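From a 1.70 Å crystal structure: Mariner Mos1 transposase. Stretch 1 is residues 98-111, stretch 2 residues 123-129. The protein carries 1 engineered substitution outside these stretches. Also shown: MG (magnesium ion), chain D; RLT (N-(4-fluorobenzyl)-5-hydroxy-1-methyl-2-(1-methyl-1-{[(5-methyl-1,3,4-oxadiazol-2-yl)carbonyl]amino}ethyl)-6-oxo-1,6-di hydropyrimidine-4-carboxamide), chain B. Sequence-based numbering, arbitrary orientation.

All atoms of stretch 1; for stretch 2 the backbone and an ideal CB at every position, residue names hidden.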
# COMPACT_ATOMS: atom_id res chain seq x y z
N ARG A 98 10.46 12.98 -4.17
CA ARG A 98 9.82 12.76 -2.89
C ARG A 98 9.62 11.30 -2.64
O ARG A 98 9.83 10.87 -1.50
CB ARG A 98 8.49 13.46 -2.78
CG ARG A 98 8.00 13.36 -1.32
CD ARG A 98 6.74 14.17 -1.10
NE ARG A 98 6.98 15.56 -1.49
CZ ARG A 98 7.49 16.48 -0.67
NH1 ARG A 98 7.79 16.19 0.61
NH2 ARG A 98 7.67 17.71 -1.14
N TYR A 99 9.23 10.55 -3.66
CA TYR A 99 8.95 9.11 -3.44
C TYR A 99 10.27 8.38 -3.12
O TYR A 99 10.29 7.48 -2.27
CB TYR A 99 8.25 8.44 -4.63
CG TYR A 99 7.61 7.14 -4.26
CD1 TYR A 99 6.63 7.07 -3.37
CD2 TYR A 99 8.01 5.97 -4.88
CE1 TYR A 99 6.04 5.83 -3.06
CE2 TYR A 99 7.44 4.75 -4.54
CZ TYR A 99 6.42 4.73 -3.66
OH TYR A 99 5.77 3.51 -3.34
N GLN A 100 11.35 8.77 -3.82
CA GLN A 100 12.65 8.16 -3.58
C GLN A 100 13.06 8.36 -2.15
O GLN A 100 13.47 7.42 -1.48
CB GLN A 100 13.67 8.79 -4.55
CG GLN A 100 15.13 8.49 -4.37
CD GLN A 100 15.84 8.94 -5.64
OE1 GLN A 100 15.74 10.09 -6.07
NE2 GLN A 100 16.47 8.01 -6.29
N GLN A 101 12.91 9.58 -1.64
CA GLN A 101 13.22 9.89 -0.26
C GLN A 101 12.33 9.16 0.76
O GLN A 101 12.78 8.71 1.80
CB GLN A 101 13.21 11.40 -0.02
CG GLN A 101 13.91 11.76 1.24
CD GLN A 101 15.36 11.18 1.29
OE1 GLN A 101 16.15 11.30 0.33
NE2 GLN A 101 15.66 10.47 2.36
N GLN A 102 11.04 9.04 0.43
CA GLN A 102 10.18 8.24 1.21
C GLN A 102 10.63 6.77 1.35
O GLN A 102 10.49 6.23 2.43
CB GLN A 102 8.78 8.33 0.62
CG GLN A 102 8.13 9.70 0.93
CD GLN A 102 6.75 9.81 0.34
OE1 GLN A 102 6.46 9.18 -0.68
NE2 GLN A 102 5.89 10.60 0.96
N LEU A 103 11.02 6.16 0.26
CA LEU A 103 11.44 4.77 0.29
C LEU A 103 12.66 4.63 1.17
O LEU A 103 12.77 3.67 1.93
CB LEU A 103 11.71 4.22 -1.08
CG LEU A 103 10.55 4.13 -2.08
CD1 LEU A 103 11.06 3.63 -3.39
CD2 LEU A 103 9.51 3.18 -1.55
N ILE A 104 13.60 5.58 1.02
CA ILE A 104 14.78 5.57 1.90
C ILE A 104 14.42 5.71 3.38
O ILE A 104 14.95 5.00 4.22
CB ILE A 104 15.81 6.60 1.42
CG1 ILE A 104 16.41 6.13 0.10
CG2 ILE A 104 16.87 6.87 2.50
CD1 ILE A 104 17.08 7.22 -0.73
N ASN A 105 13.51 6.61 3.74
CA ASN A 105 13.06 6.75 5.09
C ASN A 105 12.29 5.52 5.60
O ASN A 105 12.41 5.13 6.70
CB ASN A 105 12.19 7.98 5.19
CG ASN A 105 12.97 9.24 4.88
OD1 ASN A 105 14.16 9.21 4.95
ND2 ASN A 105 12.30 10.34 4.52
N LEU A 106 11.49 4.93 4.71
CA LEU A 106 10.73 3.75 5.04
C LEU A 106 11.69 2.62 5.40
O LEU A 106 11.42 1.88 6.32
CB LEU A 106 9.83 3.30 3.82
CG LEU A 106 9.25 1.85 3.86
CD1 LEU A 106 8.34 1.59 5.00
CD2 LEU A 106 8.36 1.62 2.59
N ASN A 107 12.79 2.49 4.67
CA ASN A 107 13.77 1.44 4.91
C ASN A 107 14.36 1.67 6.33
O ASN A 107 14.60 0.70 7.04
CB ASN A 107 14.87 1.50 3.85
CG ASN A 107 15.92 0.46 4.04
OD1 ASN A 107 17.15 0.76 4.21
ND2 ASN A 107 15.52 -0.71 4.06
N ARG A 108 14.60 2.90 6.71
CA ARG A 108 15.09 3.17 8.07
C ARG A 108 14.10 2.70 9.14
O ARG A 108 14.47 2.01 10.08
CB ARG A 108 15.42 4.65 8.23
CG ARG A 108 16.58 5.18 7.40
CD ARG A 108 17.18 6.29 8.28
NE ARG A 108 18.24 7.05 7.65
CZ ARG A 108 19.11 7.80 8.32
NH1 ARG A 108 19.07 7.88 9.66
NH2 ARG A 108 20.04 8.47 7.64
N ALA A 109 12.80 3.00 8.95
CA ALA A 109 11.76 2.55 9.81
C ALA A 109 11.68 1.03 9.89
O ALA A 109 11.53 0.46 10.96
CB ALA A 109 10.44 3.14 9.39
N LEU A 110 11.80 0.35 8.74
CA LEU A 110 11.71 -1.09 8.65
C LEU A 110 12.88 -1.73 9.46
O LEU A 110 12.64 -2.69 10.20
CB LEU A 110 11.91 -1.48 7.21
CG LEU A 110 11.25 -2.62 6.51
CD1 LEU A 110 9.89 -3.02 7.04
CD2 LEU A 110 11.05 -2.08 5.07
N GLN A 111 14.07 -1.16 9.35
CA GLN A 111 15.24 -1.67 10.13
C GLN A 111 15.01 -1.60 11.64
O GLN A 111 15.32 -2.53 12.40
CB GLN A 111 16.46 -0.82 9.84
CG GLN A 111 17.61 -1.52 9.20
CD GLN A 111 17.37 -1.66 7.76
OE1 GLN A 111 16.53 -2.46 7.34
NE2 GLN A 111 18.07 -0.87 6.98
N UNK A 123 13.95 -11.07 2.85
CA UNK A 123 13.85 -10.05 1.82
C UNK A 123 12.46 -9.46 1.75
O UNK A 123 11.46 -10.18 1.79
CB UNK A 123 14.24 -10.63 0.46
N UNK A 124 12.43 -8.15 1.67
CA UNK A 124 11.19 -7.40 1.56
C UNK A 124 10.57 -7.70 0.21
O UNK A 124 11.25 -7.63 -0.84
CB UNK A 124 11.43 -5.90 1.74
N UNK A 125 9.26 -7.94 0.20
CA UNK A 125 8.50 -8.01 -0.99
C UNK A 125 7.63 -6.73 -0.99
O UNK A 125 6.75 -6.63 -0.15
CB UNK A 125 7.68 -9.30 -1.06
N UNK A 126 7.72 -5.90 -1.99
CA UNK A 126 7.10 -4.58 -1.95
C UNK A 126 5.94 -4.54 -2.91
O UNK A 126 6.10 -4.84 -4.11
CB UNK A 126 8.11 -3.48 -2.28
N UNK A 127 4.80 -4.14 -2.40
CA UNK A 127 3.59 -4.02 -3.22
C UNK A 127 3.09 -2.61 -3.22
O UNK A 127 2.62 -2.09 -2.17
CB UNK A 127 2.49 -4.96 -2.72
N UNK A 128 3.25 -1.99 -4.37
CA UNK A 128 2.71 -0.65 -4.58
C UNK A 128 2.10 -0.55 -5.95
O UNK A 128 2.37 -1.35 -6.80
CB UNK A 128 3.79 0.42 -4.40
N UNK A 129 1.31 0.49 -6.14
CA UNK A 129 0.68 0.63 -7.45
C UNK A 129 1.53 1.34 -8.51
O UNK A 129 2.66 1.73 -8.28
CB UNK A 129 -0.64 1.39 -7.29
MG MG D . -2.47 4.83 -5.32
CAA RLT B . -3.89 3.10 -14.22
CAB RLT B . -9.06 4.26 -6.10
CAC RLT B . -9.23 4.02 -9.14
CAD RLT B . -8.99 6.67 -8.46
OAE RLT B . -2.94 5.46 -7.21
OAF RLT B . -6.56 3.37 -10.36
OAG RLT B . -7.10 3.94 -4.61
OAH RLT B . -4.52 4.33 -5.17
FAI RLT B . -1.23 3.19 -13.81
CAJ RLT B . -1.79 3.60 -11.52
CAK RLT B . -1.77 5.41 -13.07
CAL RLT B . -2.17 4.49 -10.49
CAM RLT B . -2.15 6.31 -12.06
CAN RLT B . -2.79 6.86 -9.71
NAO RLT B . -4.99 5.49 -13.88
NAP RLT B . -5.86 5.93 -12.85
NAQ RLT B . -6.18 5.35 -8.39
NAR RLT B . -3.99 6.29 -9.08
NAS RLT B . -7.58 5.48 -10.28
OAT RLT B . -5.31 3.76 -12.48
CAU RLT B . -3.90 5.56 -7.93
CAV RLT B . -6.75 4.52 -10.79
CAW RLT B . -4.71 4.19 -13.60
CAX RLT B . -1.58 4.06 -12.82
CAY RLT B . -2.35 5.87 -10.76
CAZ RLT B . -5.40 4.67 -6.12
CBA RLT B . -6.00 4.85 -12.03
CBB RLT B . -5.16 5.12 -7.48
CBC RLT B . -7.46 5.08 -8.05
CBD RLT B . -6.75 4.34 -5.76
NBE RLT B . -7.74 4.60 -6.72
CBF RLT B . -8.55 5.38 -9.21

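Stretch 1 is a helix that runs through all of residues 98-111. Tyr99, Leu103, Leu106 and Leu110 point toward stretch 2. The strand at 125-127 runs at 133° to the helix, and the two axes come no closer than 13.3 Å.

Position 123 has an extended backbone, and its ideal CB has nothing of the helix within 5.5 Å. Stretch 1 sets no demand here, and many residues would do. The deposited residue is Arg123. Its side chain is extended, with chi1 to chi3 all t, and does not touch the helix.

Position 124 points toward the helix. The ideal CB of 124 lies 5.1 Å from Leu110 CD2, so there is room for a modest side chain against an apolar methyl. Valine, isoleucine or leucine would suit, and perhaps methionine or threonine. The residue is Val124, chi1 t. Val124 CG2 reaches Leu110 CD2 at 4.1 Å, a loose apolar contact.

Position 125 has strand angles, and nothing of stretch 1 lies near its CB. The helix gives no clue; the strand backbone favours beta-branched or aromatic residues without requiring them. Ile125 is found, out of reach of the helix.

Position 126 again points toward the helix, as the alternation of a strand predicts. No helix atom lies within 5.5 Å of the ideal CB, so a small residue would leave the space ahead unfilled from this side. What lies beyond is mostly apolar: Leu103 and Leu106, with the hydroxyl of Tyr99 nearby. A long apolar side chain fits best: phenylalanine, leucine or methionine. The residue is Phe126, chi1 t, and it has the largest area covered by the other stretch. Phe126 CZ packs 3.6 Å from Leu103 CD2, and Phe126 CE1 lies 3.8 Å from Leu106 CD2. Tyr99 OH approaches the ring edge, 3.7 Å from Phe126 CE2.

Position 127 has its CB out of reach of stretch 1. Stretch 1 sets no demand here; the extended backbone accepts many residues, polar or apolar. Leu127 is deposited, and it makes no contact with the helix.

Position 128 points toward the helix, and the ideal CB of 128 is only 3.8 Å from Tyr99 OH. A phenol hydroxyl can donate or accept, so a polar side chain is attractive: histidine, asparagine, serine or threonine could be considered. The residue is His128, chi1 p. His128 ND1 forms a 2.7 Å hydrogen bond with Tyr99 OH; either atom could be the donor. The rings of Tyr99 and His128 meet rim to rim, with planes at 20° and centroids 5.7 Å apart.

Position 129 has its CB pointing away from the helix. The visible clue is the magnesium ion beyond it, which calls for an oxygen ligand. Aspartate is the natural first guess, with glutamate a possibility. Asp129 is found. Asp129 OD2 binds MG at 2.1 Å, beside RLT OAE and OAH, which also bind the ion. Water 1, another ligand of the metal, donates to Asp129 OD1 at 2.8 Å.

Stretch 2 (123-129) RVIFLHD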
# COMPACT_ATOMS: atom_id res chain seq x y z
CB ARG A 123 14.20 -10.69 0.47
CG ARG A 123 14.27 -9.74 -0.67
CD ARG A 123 14.54 -10.43 -1.97
NE ARG A 123 14.78 -9.44 -3.03
CZ ARG A 123 14.87 -9.73 -4.34
NH1 ARG A 123 14.66 -10.97 -4.79
NH2 ARG A 123 15.12 -8.78 -5.24
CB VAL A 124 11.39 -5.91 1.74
CG1 VAL A 124 10.10 -5.16 1.35
CG2 VAL A 124 11.92 -5.63 3.17
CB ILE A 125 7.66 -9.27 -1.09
CG1 ILE A 125 8.56 -10.50 -1.14
CG2 ILE A 125 6.69 -9.24 -2.28
CD1 ILE A 125 7.84 -11.81 -1.05
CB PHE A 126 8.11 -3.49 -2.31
CG PHE A 126 7.72 -2.09 -1.98
CD1 PHE A 126 7.41 -1.73 -0.71
CD2 PHE A 126 7.71 -1.11 -2.97
CE1 PHE A 126 7.13 -0.43 -0.38
CE2 PHE A 126 7.40 0.21 -2.64
CZ PHE A 126 7.12 0.51 -1.32
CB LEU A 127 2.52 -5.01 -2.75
CG LEU A 127 1.12 -4.97 -3.42
CD1 LEU A 127 1.32 -5.34 -4.88
CD2 LEU A 127 0.30 -6.00 -2.68
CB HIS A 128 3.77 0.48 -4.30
CG HIS A 128 4.93 0.54 -5.23
ND1 HIS A 128 5.82 1.59 -5.22
CD2 HIS A 128 5.39 -0.32 -6.17
CE1 HIS A 128 6.75 1.40 -6.13
NE2 HIS A 128 6.53 0.24 -6.71
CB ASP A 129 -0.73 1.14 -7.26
CG ASP A 129 -0.84 2.60 -6.85
OD1 ASP A 129 0.07 3.34 -7.15
OD2 ASP A 129 -1.85 3.03 -6.16
O HOH W 1 -0.60 5.64 -5.71
O HOH W 2 -2.91 6.69 -4.46
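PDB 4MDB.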